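Local coordinates for fiber protein (Duck adenovirus 1, PDB 6ITX) that mediates attachment of the virus to host cells as its capsid fibre, whose C-terminal head probably binds the receptor, at residues 94-99 / 184-189; 120-125 / 146-151; 170-175 / 255-260; 229-234 / 289-294; 245-250 / 264-269. All blocks are in the same frame, centred on the assembly; numbering follows the deposited sequence.

Interaction 1: 94-99 / 184-189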
# COMPACT_ATOMS: atom_id res chain seq x y z
N THR A 94 -15.12 -12.54 5.53
CA THR A 94 -13.68 -12.35 5.71
C THR A 94 -13.05 -13.67 6.15
O THR A 94 -13.41 -14.21 7.19
CB THR A 94 -13.42 -11.25 6.73
OG1 THR A 94 -13.62 -9.97 6.10
CG2 THR A 94 -12.01 -11.33 7.27
N ARG A 95 -12.13 -14.20 5.34
CA ARG A 95 -11.44 -15.44 5.65
C ARG A 95 -10.00 -15.16 6.03
O ARG A 95 -9.41 -14.15 5.61
CB ARG A 95 -11.48 -16.41 4.46
CG ARG A 95 -12.81 -16.40 3.78
CD ARG A 95 -13.04 -17.54 2.83
NE ARG A 95 -14.36 -17.36 2.23
CZ ARG A 95 -15.40 -18.15 2.45
NH1 ARG A 95 -16.56 -17.87 1.88
NH2 ARG A 95 -15.28 -19.22 3.24
N ILE A 96 -9.43 -16.05 6.84
CA ILE A 96 -8.11 -15.84 7.41
C ILE A 96 -7.33 -17.15 7.35
O ILE A 96 -7.85 -18.20 7.72
CB ILE A 96 -8.19 -15.36 8.87
CG1 ILE A 96 -9.25 -14.26 9.02
CG2 ILE A 96 -6.81 -14.90 9.34
CD1 ILE A 96 -9.10 -13.47 10.29
N ILE A 97 -6.09 -17.08 6.86
CA ILE A 97 -5.13 -18.16 6.98
C ILE A 97 -3.80 -17.54 7.37
O ILE A 97 -3.57 -16.35 7.19
CB ILE A 97 -4.93 -19.02 5.70
CG1 ILE A 97 -4.29 -18.20 4.57
CG2 ILE A 97 -6.22 -19.72 5.28
CD1 ILE A 97 -3.74 -19.04 3.44
N SER A 98 -2.91 -18.38 7.88
CA SER A 98 -1.56 -17.96 8.21
C SER A 98 -0.60 -19.10 7.93
O SER A 98 -0.98 -20.28 7.92
CB SER A 98 -1.47 -17.50 9.67
OG SER A 98 -1.48 -18.62 10.54
N MET A 99 0.66 -18.75 7.67
CA MET A 99 1.69 -19.75 7.43
C MET A 99 2.96 -19.37 8.18
O MET A 99 3.25 -18.19 8.39
CB MET A 99 1.98 -19.89 5.94
CG MET A 99 0.78 -19.53 5.09
SD MET A 99 1.22 -19.49 3.36
CE MET A 99 -0.38 -19.13 2.70
N VAL A 184 -2.77 -22.52 8.32
CA VAL A 184 -3.62 -22.72 9.49
C VAL A 184 -4.82 -21.82 9.25
O VAL A 184 -4.68 -20.59 9.20
CB VAL A 184 -2.92 -22.37 10.81
CG1 VAL A 184 -3.93 -22.25 11.93
CG2 VAL A 184 -1.84 -23.38 11.15
N VAL A 185 -5.99 -22.42 9.09
CA VAL A 185 -7.18 -21.65 8.77
C VAL A 185 -7.77 -21.11 10.06
O VAL A 185 -8.20 -21.89 10.91
CB VAL A 185 -8.19 -22.51 8.01
CG1 VAL A 185 -9.38 -21.66 7.59
CG2 VAL A 185 -7.52 -23.15 6.82
N TRP A 186 -7.81 -19.77 10.20
CA TRP A 186 -8.46 -19.08 11.31
C TRP A 186 -9.87 -18.61 10.99
O TRP A 186 -10.60 -18.26 11.92
CB TRP A 186 -7.65 -17.87 11.77
CG TRP A 186 -6.27 -18.18 12.19
CD1 TRP A 186 -5.15 -18.11 11.41
CD2 TRP A 186 -5.83 -18.62 13.48
NE1 TRP A 186 -4.05 -18.48 12.13
CE2 TRP A 186 -4.44 -18.80 13.40
CE3 TRP A 186 -6.48 -18.88 14.68
CZ2 TRP A 186 -3.68 -19.23 14.50
CZ3 TRP A 186 -5.72 -19.30 15.77
CH2 TRP A 186 -4.34 -19.47 15.67
N SER A 187 -10.27 -18.55 9.73
CA SER A 187 -11.67 -18.30 9.41
C SER A 187 -12.00 -18.97 8.09
O SER A 187 -11.35 -18.68 7.08
CB SER A 187 -11.97 -16.81 9.35
OG SER A 187 -13.30 -16.58 8.90
N GLY A 188 -12.99 -19.87 8.10
CA GLY A 188 -13.50 -20.52 6.90
C GLY A 188 -13.34 -22.03 6.94
O GLY A 188 -12.73 -22.61 7.84
N ASP A 189 -13.89 -22.68 5.89
CA ASP A 189 -13.84 -24.12 5.69
C ASP A 189 -12.43 -24.65 5.69
O ASP A 189 -11.47 -23.88 5.75
CB ASP A 189 -14.47 -24.53 4.36
CG ASP A 189 -15.83 -23.91 4.14
OD1 ASP A 189 -16.68 -24.58 3.52
OD2 ASP A 189 -16.03 -22.74 4.56
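Trp186 reaches across to Ile96 and Ser98, and its side chain can be followed outward. Trp186 CB lies 3.9 Å from Ile96 CB. CG stays beside the backbone N and anti to the carbonyl carbon (chi1 -57°), which sends the indole along the neighbouring strand toward Ser98. CD1 comes near Ser98 OG and CB. At the edge of the five-membered ring, Trp186 NE1 donates to Ser98 OG at 3.0 Å. The bond is fairly straight, 163° at the hydrogen, and OG lies in the ring plane. Val184 CG1 packs over one indole face, toward the rim.

Trp186 and Ser187 both face Ile96, a classic beta bulge. Ile96 O accepts from Trp186 N at 2.9 Å and from Ser187 N at 3.2 Å. Ser187 OG donates to Thr94 O at 2.9 Å, in the carbonyl plane. Arg95 NH2 and Asp189 OD2 form only a long salt bridge, 3.8 Å apart.

Strand 95-100 is held between two antiparallel neighbours. Strand 184-187 pairs along one edge. Strand 118-131 pairs along the other, bonding through Ser130, Leu128 and Val126. Gly132 of a neighbouring subunit packs on Ile96.

Interaction 2: 120-125 / 146-151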
# COMPACT_ATOMS: atom_id res chain seq x y z
N ALA A 120 19.39 -19.57 0.80
CA ALA A 120 19.40 -19.26 2.22
C ALA A 120 18.21 -19.96 2.86
O ALA A 120 17.20 -20.26 2.22
CB ALA A 120 19.34 -17.75 2.46
N LYS A 121 18.35 -20.24 4.15
CA LYS A 121 17.22 -20.71 4.93
C LYS A 121 16.90 -19.66 5.98
O LYS A 121 17.81 -19.13 6.64
CB LYS A 121 17.49 -22.10 5.52
CG LYS A 121 17.64 -23.07 4.32
CD LYS A 121 18.04 -24.51 4.60
CE LYS A 121 16.80 -25.36 4.82
NZ LYS A 121 16.60 -25.66 6.29
N VAL A 122 15.62 -19.32 6.08
CA VAL A 122 15.17 -18.17 6.84
C VAL A 122 13.92 -18.59 7.63
O VAL A 122 13.44 -19.71 7.51
CB VAL A 122 14.87 -16.94 5.96
CG1 VAL A 122 16.13 -16.55 5.13
CG2 VAL A 122 13.69 -17.19 5.06
N ALA A 123 13.43 -17.67 8.45
CA ALA A 123 12.21 -17.88 9.22
C ALA A 123 11.17 -16.85 8.82
O ALA A 123 11.51 -15.71 8.46
CB ALA A 123 12.49 -17.81 10.72
N GLY A 124 9.90 -17.24 8.87
CA GLY A 124 8.86 -16.37 8.37
C GLY A 124 7.51 -16.59 9.01
O GLY A 124 7.21 -17.67 9.55
N TYR A 125 6.68 -15.56 8.92
CA TYR A 125 5.28 -15.60 9.32
C TYR A 125 4.45 -14.83 8.31
O TYR A 125 4.74 -13.67 8.02
CB TYR A 125 5.08 -14.99 10.71
CG TYR A 125 3.66 -15.10 11.15
CD1 TYR A 125 3.05 -16.34 11.26
CD2 TYR A 125 2.92 -13.96 11.47
CE1 TYR A 125 1.73 -16.46 11.68
CE2 TYR A 125 1.60 -14.07 11.90
CZ TYR A 125 1.02 -15.32 12.00
OH TYR A 125 -0.29 -15.47 12.40
N GLY A 146 24.41 -17.03 9.63
CA GLY A 146 24.82 -18.42 9.76
C GLY A 146 24.06 -19.32 8.81
O GLY A 146 24.64 -20.23 8.20
N TYR A 147 22.77 -19.04 8.63
CA TYR A 147 21.94 -19.78 7.70
C TYR A 147 21.83 -19.09 6.35
O TYR A 147 20.94 -19.42 5.56
CB TYR A 147 20.57 -20.00 8.31
CG TYR A 147 20.61 -21.01 9.40
CD1 TYR A 147 20.76 -22.37 9.11
CD2 TYR A 147 20.54 -20.63 10.73
CE1 TYR A 147 20.81 -23.31 10.12
CE2 TYR A 147 20.58 -21.55 11.74
CZ TYR A 147 20.72 -22.89 11.44
OH TYR A 147 20.76 -23.81 12.46
N TRP A 148 22.71 -18.14 6.07
CA TRP A 148 22.80 -17.52 4.77
C TRP A 148 24.03 -18.06 4.07
O TRP A 148 24.93 -18.61 4.70
CB TRP A 148 22.89 -16.00 4.89
CG TRP A 148 22.28 -15.27 3.76
CD1 TRP A 148 22.91 -14.81 2.64
CD2 TRP A 148 20.91 -14.88 3.64
NE1 TRP A 148 22.01 -14.18 1.82
CE2 TRP A 148 20.77 -14.21 2.41
CE3 TRP A 148 19.78 -15.03 4.46
CZ2 TRP A 148 19.56 -13.70 1.98
CZ3 TRP A 148 18.57 -14.52 4.02
CH2 TRP A 148 18.47 -13.86 2.79
N PHE A 149 24.06 -17.90 2.75
CA PHE A 149 25.22 -18.39 2.04
C PHE A 149 26.43 -17.59 2.47
O PHE A 149 26.33 -16.66 3.28
CB PHE A 149 24.98 -18.33 0.52
CG PHE A 149 24.70 -16.94 -0.00
CD1 PHE A 149 25.72 -16.00 -0.15
CD2 PHE A 149 23.41 -16.59 -0.38
CE1 PHE A 149 25.47 -14.74 -0.64
CE2 PHE A 149 23.14 -15.33 -0.89
CZ PHE A 149 24.17 -14.40 -1.00
N THR A 150 27.60 -17.96 1.94
CA THR A 150 28.85 -17.30 2.28
C THR A 150 29.60 -16.92 1.01
O THR A 150 29.63 -17.70 0.06
CB THR A 150 29.74 -18.20 3.17
OG1 THR A 150 28.97 -18.67 4.29
CG2 THR A 150 30.96 -17.43 3.70
N GLY A 151 30.17 -15.73 0.99
CA GLY A 151 30.91 -15.13 -0.10
C GLY A 151 30.15 -13.99 -0.76
O GLY A 151 28.91 -13.96 -0.79
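Ala120 points its methyl group at the indole of Trp148. Ala120 CB sits over one face of the six-membered ring of Trp148, 3.5 Å from the centroid and only 16° off the ring normal. This is a CH-pi contact. The methyl is shifted somewhat toward the rim, so CE3 of Trp148 is its nearest ring atom, at 3.4 Å from Ala120 CB.

Val122 meets the same ring system two residues further along the strand. Val122 CG1 comes obliquely to Trp148 CZ3, also at 3.4 Å. This branch lies beside its own backbone N and anti to the carbonyl carbon (chi1 -57°), and it does the touching. Ala120 and Val122 thus share the benzo part of the indole.

One backbone bond ties the loop to the strand. Lys121 N donates to Tyr147 O at 3.1 Å, with an angle of 167° at the hydrogen. Tyr147 CB also comes to 3.3 Å from Lys121 O, while the tyrosine ring leads away from the strand.

Other aromatics of the same chain also meet the indole. Phe278 meets it edge-to-face, Phe279 lies almost parallel to it and Phe161 is steeply inclined; Ala143 and Cys114 also pack on it. The contact joins the loop between strands 134-144 and 160-165 to strand 118-131. It is part of a buried aromatic cluster of the beta-rich fibre head, with a loop tryptophan laid against the small side chains of a strand.

Interaction 3: 170-175 / 255-260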
# COMPACT_ATOMS: atom_id res chain seq x y z
N ALA A 170 -1.18 -28.08 0.24
CA ALA A 170 -1.67 -29.39 0.64
C ALA A 170 -2.14 -30.19 -0.57
O ALA A 170 -1.88 -31.40 -0.67
CB ALA A 170 -2.78 -29.25 1.69
N ARG A 171 -2.82 -29.52 -1.51
CA ARG A 171 -3.23 -30.12 -2.77
C ARG A 171 -2.09 -30.14 -3.79
O ARG A 171 -2.08 -30.98 -4.69
CB ARG A 171 -4.43 -29.35 -3.34
CG ARG A 171 -4.81 -29.68 -4.77
CD ARG A 171 -6.30 -29.43 -5.01
NE ARG A 171 -6.92 -28.75 -3.87
CZ ARG A 171 -7.81 -29.31 -3.04
NH1 ARG A 171 -8.32 -28.62 -2.02
NH2 ARG A 171 -8.19 -30.57 -3.24
N ASP A 172 -1.12 -29.24 -3.67
CA ASP A 172 -0.08 -29.07 -4.68
C ASP A 172 1.30 -28.97 -4.04
O ASP A 172 2.02 -27.97 -4.20
CB ASP A 172 -0.37 -27.84 -5.54
CG ASP A 172 0.32 -27.90 -6.87
OD1 ASP A 172 1.06 -28.89 -7.08
OD2 ASP A 172 0.13 -26.97 -7.69
N PRO A 173 1.73 -30.02 -3.32
CA PRO A 173 3.00 -29.95 -2.58
C PRO A 173 4.20 -29.52 -3.41
O PRO A 173 5.13 -28.94 -2.85
CB PRO A 173 3.19 -31.39 -2.08
CG PRO A 173 1.84 -32.02 -2.15
CD PRO A 173 1.11 -31.35 -3.26
N THR A 174 4.25 -29.82 -4.71
CA THR A 174 5.48 -29.52 -5.43
C THR A 174 5.66 -28.04 -5.72
O THR A 174 6.75 -27.63 -6.13
CB THR A 174 5.57 -30.31 -6.75
OG1 THR A 174 4.47 -29.97 -7.60
CG2 THR A 174 5.60 -31.80 -6.48
N ALA A 175 4.62 -27.24 -5.52
CA ALA A 175 4.75 -25.81 -5.68
C ALA A 175 5.26 -25.13 -4.42
O ALA A 175 5.70 -23.98 -4.49
CB ALA A 175 3.41 -25.19 -6.10
N THR A 255 6.31 -27.95 -13.06
CA THR A 255 5.82 -29.33 -13.08
C THR A 255 4.85 -29.59 -11.92
O THR A 255 5.04 -30.47 -11.09
CB THR A 255 7.03 -30.26 -13.05
OG1 THR A 255 8.02 -29.71 -12.17
CG2 THR A 255 7.64 -30.41 -14.45
N GLY A 256 3.75 -28.82 -11.88
CA GLY A 256 2.78 -28.91 -10.82
C GLY A 256 1.65 -29.89 -11.13
O GLY A 256 1.53 -30.45 -12.22
N ALA A 257 0.79 -30.07 -10.12
CA ALA A 257 -0.35 -30.97 -10.20
C ALA A 257 -1.68 -30.24 -10.36
O ALA A 257 -2.70 -30.90 -10.65
CB ALA A 257 -0.42 -31.86 -8.95
N THR A 258 -1.71 -28.92 -10.19
CA THR A 258 -2.94 -28.15 -10.34
C THR A 258 -2.66 -26.85 -11.08
O THR A 258 -1.52 -26.37 -11.15
CB THR A 258 -3.60 -27.86 -8.97
OG1 THR A 258 -2.61 -27.46 -8.02
CG2 THR A 258 -4.35 -29.11 -8.45
N THR A 259 -3.74 -26.29 -11.65
CA THR A 259 -3.78 -25.08 -12.47
C THR A 259 -3.53 -23.77 -11.67
O THR A 259 -3.64 -22.68 -12.25
CB THR A 259 -5.14 -25.02 -13.19
OG1 THR A 259 -5.37 -23.71 -13.73
CG2 THR A 259 -6.27 -25.37 -12.21
N LEU A 260 -3.19 -23.85 -10.38
CA LEU A 260 -3.31 -22.73 -9.47
C LEU A 260 -2.05 -21.86 -9.45
O LEU A 260 -0.94 -22.32 -9.72
CB LEU A 260 -3.57 -23.23 -8.05
CG LEU A 260 -4.90 -23.93 -7.82
CD1 LEU A 260 -5.18 -23.96 -6.32
CD2 LEU A 260 -6.01 -23.22 -8.59
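Asp172 carries the polar contact, using both oxygens of its carboxylate. Asp172 OD1 accepts from Ala257 N at 3.3 Å. The N-H points nearly straight at the oxygen, 166° at the hydrogen, but approaches from above the carboxylate plane. Asp172 OD2 takes a weak bond from Thr258 OG1 at 2.8 Å. The carboxylate therefore spans two successive residues of the facing loop, meeting a backbone N-H and, weakly, a hydroxyl.

Asp172 holds CG opposite its backbone N (chi1 -159°), which carries the carboxylate to Ala257 and Thr258. Thr258 places OG1 between its own N and carbonyl carbon (chi1 44°). The Asp172 and Thr258 side chains slide past each other in opposite directions.

Packing surrounds this pair. Thr258 CG2 rests on the aliphatic part of Arg171, 3.8 Å from Arg171 CG, and the two side chains cross at about a right angle. Ala257 CB lies 3.8 Å from Asp172 OD1. Beyond it, Thr174 OG1 approaches Gly256 CA at 3.8 Å.

Asp172 also bonds within its own segment. Asp172 O, just before the short 3-10 segment 173-175, accepts from Ala175 N. Further out, Leu194 touches Arg171 and Phe168 touches Leu260. The two loops run nearly antiparallel. This is a surface loop-to-loop contact, with one aspartate joining the loop after strand 160-165 to the connection between hairpin strands 241-253 and 262-271.

Interaction 4: 229-234 / 289-294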
# COMPACT_ATOMS: atom_id res chain seq x y z
N HIS A 229 6.43 -2.79 -2.60
CA HIS A 229 6.07 -2.40 -1.25
C HIS A 229 7.34 -2.04 -0.49
O HIS A 229 8.25 -2.87 -0.38
CB HIS A 229 5.27 -3.51 -0.56
CG HIS A 229 3.99 -3.84 -1.28
ND1 HIS A 229 3.94 -4.61 -2.43
CD2 HIS A 229 2.72 -3.40 -1.07
CE1 HIS A 229 2.70 -4.70 -2.85
NE2 HIS A 229 1.94 -3.97 -2.05
N SER A 230 7.42 -0.79 -0.03
CA SER A 230 8.64 -0.27 0.56
C SER A 230 8.62 -0.39 2.07
O SER A 230 7.59 -0.16 2.71
CB SER A 230 8.87 1.18 0.16
OG SER A 230 9.37 1.24 -1.16
N PHE A 231 9.77 -0.74 2.63
CA PHE A 231 9.91 -1.05 4.05
C PHE A 231 11.37 -0.88 4.42
O PHE A 231 12.20 -0.50 3.58
CB PHE A 231 9.41 -2.47 4.35
CG PHE A 231 10.36 -3.56 3.90
CD1 PHE A 231 10.28 -4.07 2.60
CD2 PHE A 231 11.32 -4.09 4.77
CE1 PHE A 231 11.14 -5.09 2.17
CE2 PHE A 231 12.19 -5.11 4.36
CZ PHE A 231 12.10 -5.62 3.05
N CYS A 232 11.69 -1.18 5.69
CA CYS A 232 13.06 -1.27 6.16
C CYS A 232 13.14 -2.27 7.31
O CYS A 232 12.31 -2.20 8.23
CB CYS A 232 13.60 0.08 6.61
SG CYS A 232 15.40 0.18 6.73
N PRO A 233 14.10 -3.19 7.28
CA PRO A 233 14.23 -4.17 8.36
C PRO A 233 15.05 -3.59 9.51
O PRO A 233 15.62 -2.51 9.40
CB PRO A 233 14.99 -5.33 7.68
CG PRO A 233 15.85 -4.66 6.68
CD PRO A 233 15.11 -3.41 6.22
N THR A 234 15.08 -4.32 10.60
CA THR A 234 16.08 -4.08 11.63
C THR A 234 16.98 -5.31 11.75
O THR A 234 16.82 -6.31 11.04
CB THR A 234 15.42 -3.75 12.95
OG1 THR A 234 16.43 -3.34 13.86
CG2 THR A 234 14.69 -4.98 13.50
N PHE A 289 18.81 -10.15 10.58
CA PHE A 289 17.89 -9.10 10.20
C PHE A 289 16.47 -9.62 10.37
O PHE A 289 16.22 -10.84 10.40
CB PHE A 289 18.15 -8.56 8.77
CG PHE A 289 17.76 -9.50 7.62
CD1 PHE A 289 16.42 -9.71 7.27
CD2 PHE A 289 18.74 -10.10 6.84
CE1 PHE A 289 16.08 -10.53 6.19
CE2 PHE A 289 18.41 -10.92 5.76
CZ PHE A 289 17.08 -11.14 5.44
N LEU A 290 15.54 -8.68 10.55
CA LEU A 290 14.15 -9.01 10.85
C LEU A 290 13.28 -7.89 10.29
O LEU A 290 13.32 -6.75 10.77
CB LEU A 290 13.95 -9.17 12.36
CG LEU A 290 12.51 -9.18 12.90
CD1 LEU A 290 11.83 -10.50 12.61
CD2 LEU A 290 12.48 -8.87 14.37
N THR A 291 12.54 -8.21 9.24
CA THR A 291 11.60 -7.25 8.68
C THR A 291 10.42 -7.07 9.64
O THR A 291 10.06 -7.99 10.39
CB THR A 291 11.08 -7.73 7.32
OG1 THR A 291 9.97 -8.63 7.50
CG2 THR A 291 12.19 -8.45 6.55
N PRO A 292 9.78 -5.90 9.62
CA PRO A 292 8.47 -5.81 10.24
C PRO A 292 7.53 -6.69 9.45
O PRO A 292 7.95 -7.34 8.48
CB PRO A 292 8.12 -4.32 10.08
CG PRO A 292 8.75 -3.94 8.78
CD PRO A 292 10.05 -4.75 8.75
N PRO A 293 6.26 -6.77 9.83
CA PRO A 293 5.28 -7.31 8.89
C PRO A 293 5.13 -6.32 7.75
O PRO A 293 4.89 -5.13 7.98
CB PRO A 293 3.99 -7.43 9.73
CG PRO A 293 4.41 -7.22 11.15
CD PRO A 293 5.67 -6.41 11.12
N ILE A 294 5.30 -6.80 6.52
CA ILE A 294 5.18 -5.96 5.33
C ILE A 294 3.79 -6.19 4.73
O ILE A 294 3.51 -7.30 4.27
CB ILE A 294 6.28 -6.25 4.31
CG1 ILE A 294 7.67 -6.16 4.97
CG2 ILE A 294 6.15 -5.32 3.08
CD1 ILE A 294 8.78 -6.84 4.19
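Phe289 opens the second segment against Thr234. Phe289 CA lies 3.1 Å from Thr234 O, a CA-H...O contact, and its CB also approaches that oxygen while the ring leads away. Leu290 follows as the antiparallel, hydrogen-bonded partner of Thr234. Leu290 N donates to Thr234 O at 2.7 Å, and Thr234 N returns a bond to Leu290 O at 3.0 Å. Thr234 CG2 also sits 3.5 Å from Leu290 O.

Thr291 CG2 meets the Phe231 ring obliquely, 4.0 Å from Phe231 CE2. Thr291 OG1 donates to Pro292 O within the same segment. Pro292 CD lies 3.4 Å from Cys232 O and also reaches Phe231 CD2. After Pro293, Ile294 comes back to the facing strand. Ile294 CD1 stands over the centre of the Phe231 ring, 3.4 Å from the centroid and 7° off the normal, a CH-pi contact. Phe231 CG stands between the backbone N and the carbonyl carbon (chi1 75°), which presents that ring face to Ile294. Ile294 CG2 also meets His229 CB.

Strand 226-235 pairs with strand 241-253 as well, and strand 288-299 with strand 134-144. Phe267 and Ile269 of strand 262-271 pack on Phe231. Phe231 and Cys232 join an antiparallel ladder with a neighbouring subunit, so the sheet continues across the trimer interface.

Interaction 5: 245-250 / 264-269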
# COMPACT_ATOMS: atom_id res chain seq x y z
N ASN A 245 12.67 -3.29 -0.34
CA ASN A 245 11.54 -3.35 -1.25
C ASN A 245 11.10 -4.79 -1.42
O ASN A 245 11.92 -5.70 -1.51
CB ASN A 245 11.89 -2.67 -2.58
CG ASN A 245 11.75 -1.15 -2.48
OD1 ASN A 245 10.65 -0.63 -2.30
ND2 ASN A 245 12.87 -0.43 -2.56
N LEU A 246 9.79 -4.99 -1.39
CA LEU A 246 9.17 -6.28 -1.63
C LEU A 246 8.48 -6.19 -2.98
O LEU A 246 7.78 -5.22 -3.25
CB LEU A 246 8.16 -6.61 -0.52
CG LEU A 246 7.13 -7.71 -0.79
CD1 LEU A 246 7.79 -9.07 -0.99
CD2 LEU A 246 6.16 -7.78 0.33
N TYR A 247 8.71 -7.19 -3.83
CA TYR A 247 8.11 -7.22 -5.16
C TYR A 247 7.23 -8.46 -5.23
O TYR A 247 7.73 -9.58 -5.10
CB TYR A 247 9.18 -7.25 -6.27
CG TYR A 247 10.11 -6.06 -6.21
CD1 TYR A 247 11.11 -6.01 -5.26
CD2 TYR A 247 9.98 -4.98 -7.09
CE1 TYR A 247 11.95 -4.95 -5.18
CE2 TYR A 247 10.83 -3.90 -7.02
CZ TYR A 247 11.82 -3.89 -6.04
OH TYR A 247 12.71 -2.85 -5.89
N VAL A 248 5.93 -8.25 -5.42
CA VAL A 248 4.98 -9.35 -5.45
C VAL A 248 4.60 -9.62 -6.89
O VAL A 248 4.30 -8.70 -7.65
CB VAL A 248 3.73 -9.04 -4.61
CG1 VAL A 248 2.75 -10.17 -4.71
CG2 VAL A 248 4.11 -8.74 -3.18
N CYS A 249 4.61 -10.88 -7.25
CA CYS A 249 4.26 -11.31 -8.58
C CYS A 249 3.83 -12.76 -8.48
O CYS A 249 4.60 -13.60 -7.99
CB CYS A 249 5.44 -11.18 -9.54
SG CYS A 249 5.00 -11.84 -11.14
N PRO A 250 2.61 -13.08 -8.90
CA PRO A 250 2.18 -14.48 -8.87
C PRO A 250 3.07 -15.36 -9.75
O PRO A 250 3.75 -14.89 -10.66
CB PRO A 250 0.74 -14.41 -9.38
CG PRO A 250 0.28 -13.08 -8.89
CD PRO A 250 1.47 -12.18 -9.14
N TYR A 264 5.07 -15.34 -5.88
CA TYR A 264 6.51 -15.13 -5.77
C TYR A 264 6.78 -13.77 -5.14
O TYR A 264 6.10 -12.78 -5.42
CB TYR A 264 7.18 -15.19 -7.15
CG TYR A 264 8.69 -14.99 -7.15
CD1 TYR A 264 9.55 -15.92 -6.55
CD2 TYR A 264 9.26 -13.89 -7.77
CE1 TYR A 264 10.93 -15.75 -6.56
CE2 TYR A 264 10.66 -13.71 -7.80
CZ TYR A 264 11.49 -14.64 -7.18
OH TYR A 264 12.87 -14.47 -7.20
N MET A 265 7.79 -13.73 -4.28
CA MET A 265 8.12 -12.51 -3.56
C MET A 265 9.63 -12.40 -3.53
O MET A 265 10.29 -13.26 -2.96
CB MET A 265 7.57 -12.55 -2.14
CG MET A 265 6.08 -12.74 -2.15
SD MET A 265 5.38 -12.35 -0.58
CE MET A 265 3.98 -11.43 -1.10
N VAL A 266 10.17 -11.37 -4.17
CA VAL A 266 11.60 -11.11 -4.11
C VAL A 266 11.82 -9.88 -3.25
O VAL A 266 11.12 -8.87 -3.40
CB VAL A 266 12.22 -10.98 -5.51
CG1 VAL A 266 11.45 -10.01 -6.36
CG2 VAL A 266 13.68 -10.58 -5.38
N PHE A 267 12.75 -9.99 -2.30
CA PHE A 267 13.09 -8.94 -1.35
C PHE A 267 14.45 -8.37 -1.73
O PHE A 267 15.39 -9.14 -1.97
CB PHE A 267 13.17 -9.47 0.08
CG PHE A 267 11.88 -9.97 0.62
CD1 PHE A 267 11.34 -11.16 0.18
CD2 PHE A 267 11.20 -9.25 1.58
CE1 PHE A 267 10.16 -11.62 0.69
CE2 PHE A 267 10.00 -9.70 2.09
CZ PHE A 267 9.48 -10.88 1.65
N VAL A 268 14.55 -7.05 -1.79
CA VAL A 268 15.84 -6.37 -1.96
C VAL A 268 16.01 -5.43 -0.78
O VAL A 268 15.13 -4.60 -0.51
CB VAL A 268 15.93 -5.62 -3.29
CG1 VAL A 268 17.27 -4.93 -3.43
CG2 VAL A 268 15.71 -6.57 -4.43
N ILE A 269 17.13 -5.57 -0.08
CA ILE A 269 17.39 -4.87 1.17
C ILE A 269 18.77 -4.24 1.03
O ILE A 269 19.70 -4.91 0.57
CB ILE A 269 17.33 -5.84 2.37
CG1 ILE A 269 15.88 -6.24 2.68
CG2 ILE A 269 18.01 -5.26 3.60
CD1 ILE A 269 15.77 -7.40 3.71
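Leu246 lays CD1 over one face of the Phe267 ring. Leu246 CD1 is 3.8 Å from the Phe267 ring centroid, offset toward the rim, in a CH-pi contact. The two side chains lie side by side and point the same way. Leu246 CD1 also reaches Met265 CB at 3.7 Å. Met265 then runs alongside Val248, where Met265 CE touches Val248 CG2 at 3.4 Å. A bend at chi3 (136°) brings the methyl there.

Tyr247 works on the opposite face of the sheet. Tyr247 CB packs on Val266 CG1 at 3.6 Å, and Val266 O lies at the tyrosine ring edge, in plane. CE1 reaches obliquely to Val268 CG2.

Backbone pairing sets this register. Asn245, Tyr247 and Cys249 form hydrogen-bonded pairs with Val268, Val266 and Tyr264, giving six N-H...O bonds. One is Asn245 N to Val268 O at 2.8 Å. Phe267 CA adds a CA-H...O contact to Asn245 O.

Outside the pair, Phe161 stacks on Phe267, while Ile139 and Ile294 pack on both Leu246 and Phe267. Tyr226 meets Tyr247 edge-to-face. Asn245 OD1 is bonded to Ser230 OG, and Tyr264 OH to Lys218 N. The axes of segments 245-250 and 264-269 approach to 4.8 Å, with their directions 163° apart. This is an antiparallel beta hairpin of strands 241-253 and 262-271, with its Leu246 and Phe267 face turned into the hydrophobic core of the fibre head.

Four contacts reach one mixed beta sheet of the head domain; interaction 3 ties two loops at the surface. Along the chain, interaction 2 is nested within the loop closed by interaction 1. Interaction 5 is likewise nested within interaction 4. Interaction 3 crosses interactions 1, 4 and 5. The centres of interactions 4 and 5 are about 12 Å apart, and the two are joined through neighbouring strands 226-235 and 241-253. Interaction 2 touches interaction 4 where Trp148 meets Phe289, and interaction 1 where Tyr125 meets Ser98. The centres of interactions 3 and 4 lie about 29 Å apart. Interactions 1 and 4 both reach a neighbouring subunit, so they link the fold to trimer assembly.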